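Local coordinates for protein minor fimbrium subunit Mfa5 (Porphyromonas gingivalis ATCC 33277, PDB 6TO1) that serves as an accessory subunit of the minor fimbriae, filamentous surface pili that mediate biofilm formation and adhesion to host cells and other oral bacteria, at residues 124-129 with 227-232. Sequence-based numbering, arbitrary orientation.
Sequences VPVDVV and DKHIIL
Val126 to Val129 pair in parallel with Asp227 to Ile230, joining two central strands of the six-stranded mixed sheet of the von Willebrand factor type A domain. The axes of the strand segments come within 4.7 Å, with 19° between their directions. Strand 170-177 flanks the first strand and strand 357-362 the second.

Five backbone hydrogen bonds join the pair. Asp227 N donates to Pro125 O at 3.1 Å in an almost straight bond (178° at the hydrogen). The bonds then pass back and forth: Asp127 N to Asp227 O, His229 N to Asp127 O, Val129 N to His229 O and Ile231 N to Val129 O. Asp227 O also receives a CA-H...O contact from Val126 CA at 3.2 Å, and His229 O takes a similar one from Val128 CA.

The closer side-chain contacts lie on the face bearing Val126, Val128 and His229. Val126 CG2 stands anti to its backbone N and meets the edge of the His229 imidazole, 3.4 Å from CD2. The same methyl also lies against Asp227 CB. Further along, Val128 CG1 touches Ile231 CD1 at 3.6 Å. On the other face, Val129 packs against Ala216 and Met220 of helix 209-220.

Polar side chains find partners beyond the two strands. Buried Asp127 forms a salt bridge with Arg171 and a hydrogen bond with Ser223, both through OD2. His229 ND1 is hydrogen-bonded to His359 NE2, which ties the imidazole to the next strand.

At the start of the pair, one water bridges the backbone just before the first strand and the Asp227 carboxylate. It is hydrogen-bonded to Val124 O at 2.9 Å and to Asp227 OD2 at 2.8 Å. Val124 CG1 lies 4.1 Å from that same carboxylate oxygen, Asp227 OD2.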
loop_
_atom_site.group_PDB
_atom_site.type_symbol
_atom_site.label_atom_id
_atom_site.label_comp_id
_atom_site.label_asym_id
_atom_site.label_seq_id
_atom_site.Cartn_x
_atom_site.Cartn_y
_atom_site.Cartn_z
ATOM N N VAL A 124 -9.354 -1.218 -3.729
ATOM C CA VAL A 124 -9.544 -0.934 -5.152
ATOM C C VAL A 124 -11.038 -0.720 -5.396
ATOM O O VAL A 124 -11.816 -1.621 -5.089
ATOM C CB VAL A 124 -8.984 -2.076 -6.006
ATOM C CG1 VAL A 124 -9.283 -1.836 -7.489
ATOM C CG2 VAL A 124 -7.482 -2.242 -5.778
ATOM N N PRO A 125 -11.483 0.421 -5.926
ATOM C CA PRO A 125 -12.934 0.603 -6.142
ATOM C C PRO A 125 -13.518 -0.439 -7.088
ATOM O O PRO A 125 -12.925 -0.802 -8.110
ATOM C CB PRO A 125 -13.046 2.018 -6.726
ATOM C CG PRO A 125 -11.824 2.734 -6.131
ATOM C CD PRO A 125 -10.738 1.672 -6.184
ATOM N N VAL A 126 -14.685 -0.938 -6.718
ATOM C CA VAL A 126 -15.328 -2.015 -7.461
ATOM C C VAL A 126 -16.819 -1.733 -7.467
ATOM O O VAL A 126 -17.404 -1.415 -6.425
ATOM C CB VAL A 126 -15.027 -3.398 -6.856
ATOM C CG1 VAL A 126 -15.250 -3.390 -5.327
ATOM C CG2 VAL A 126 -15.858 -4.498 -7.525
ATOM N N ASP A 127 -17.422 -1.798 -8.646
ATOM C CA ASP A 127 -18.856 -1.641 -8.804
ATOM C C ASP A 127 -19.427 -2.963 -9.296
ATOM O O ASP A 127 -18.817 -3.635 -10.133
ATOM C CB ASP A 127 -19.204 -0.523 -9.797
ATOM C CG ASP A 127 -19.134 0.860 -9.175
ATOM O OD1 ASP A 127 -19.266 0.980 -7.938
ATOM O OD2 ASP A 127 -18.948 1.834 -9.943
ATOM N N VAL A 128 -20.592 -3.324 -8.765
ATOM C CA VAL A 128 -21.253 -4.603 -9.027
ATOM C C VAL A 128 -22.684 -4.319 -9.437
ATOM O O VAL A 128 -23.364 -3.516 -8.788
ATOM C CB VAL A 128 -21.248 -5.512 -7.780
ATOM C CG1 VAL A 128 -21.965 -6.822 -8.053
ATOM C CG2 VAL A 128 -19.826 -5.715 -7.284
ATOM N N VAL A 129 -23.146 -4.976 -10.496
ATOM C CA VAL A 129 -24.558 -4.966 -10.844
ATOM C C VAL A 129 -25.077 -6.384 -10.706
ATOM O O VAL A 129 -24.622 -7.292 -11.415
ATOM C CB VAL A 129 -24.846 -4.458 -12.270
ATOM C CG1 VAL A 129 -26.384 -4.394 -12.449
ATOM C CG2 VAL A 129 -24.204 -3.123 -12.526
ATOM N N ASP A 227 -12.594 -2.182 -10.872
ATOM C CA ASP A 227 -13.187 -3.487 -11.119
ATOM C C ASP A 227 -14.681 -3.318 -11.330
ATOM O O ASP A 227 -15.337 -2.594 -10.575
ATOM C CB ASP A 227 -12.997 -4.439 -9.955
ATOM C CG ASP A 227 -11.556 -4.822 -9.736
ATOM O OD1 ASP A 227 -10.757 -4.685 -10.673
ATOM O OD2 ASP A 227 -11.255 -5.270 -8.619
ATOM N N LYS A 228 -15.224 -4.049 -12.299
ATOM C CA LYS A 228 -16.633 -3.938 -12.663
ATOM C C LYS A 228 -17.171 -5.339 -12.882
ATOM O O LYS A 228 -16.673 -6.071 -13.756
ATOM C CB LYS A 228 -16.806 -3.070 -13.918
ATOM C CG LYS A 228 -16.392 -1.627 -13.751
ATOM C CD LYS A 228 -16.439 -0.852 -15.062
ATOM C CE LYS A 228 -15.751 0.508 -14.934
ATOM N NZ LYS A 228 -15.551 1.145 -16.265
ATOM N N HIS A 229 -18.162 -5.722 -12.073
ATOM C CA HIS A 229 -18.731 -7.061 -12.091
ATOM C C HIS A 229 -20.230 -7.029 -12.361
ATOM O O HIS A 229 -20.945 -6.180 -11.830
ATOM C CB HIS A 229 -18.542 -7.790 -10.747
ATOM C CG HIS A 229 -17.122 -7.941 -10.315
ATOM N ND1 HIS A 229 -16.407 -9.105 -10.506
ATOM C CD2 HIS A 229 -16.283 -7.082 -9.693
ATOM C CE1 HIS A 229 -15.196 -8.967 -9.994
ATOM N NE2 HIS A 229 -15.092 -7.741 -9.508
ATOM N N ILE A 230 -20.696 -7.970 -13.173
ATOM C CA ILE A 230 -22.115 -8.277 -13.321
ATOM C C ILE A 230 -22.333 -9.685 -12.803
ATOM O O ILE A 230 -21.621 -10.612 -13.207
ATOM C CB ILE A 230 -22.587 -8.151 -14.778
ATOM C CG1 ILE A 230 -22.405 -6.709 -15.234
ATOM C CG2 ILE A 230 -24.016 -8.662 -14.934
ATOM C CD1 ILE A 230 -22.624 -6.506 -16.753
ATOM N N ILE A 231 -23.304 -9.843 -11.905
ATOM C CA ILE A 231 -23.676 -11.149 -11.369
ATOM C C ILE A 231 -25.082 -11.486 -11.857
ATOM O O ILE A 231 -26.048 -10.832 -11.461
ATOM C CB ILE A 231 -23.629 -11.172 -9.827
ATOM C CG1 ILE A 231 -22.238 -10.836 -9.310
ATOM C CG2 ILE A 231 -24.136 -12.530 -9.282
ATOM C CD1 ILE A 231 -22.242 -10.405 -7.798
ATOM N N LEU A 232 -25.211 -12.551 -12.650
ATOM C CA LEU A 232 -26.500 -12.986 -13.168
ATOM C C LEU A 232 -26.959 -14.219 -12.415
ATOM O O LEU A 232 -26.256 -15.226 -12.373
ATOM C CB LEU A 232 -26.411 -13.295 -14.670
ATOM C CG LEU A 232 -27.631 -13.861 -15.355
ATOM C CD1 LEU A 232 -28.794 -12.879 -15.368
ATOM C CD2 LEU A 232 -27.223 -14.288 -16.787
HETATM O O HOH W 1 -11.632 -4.428 -5.933
#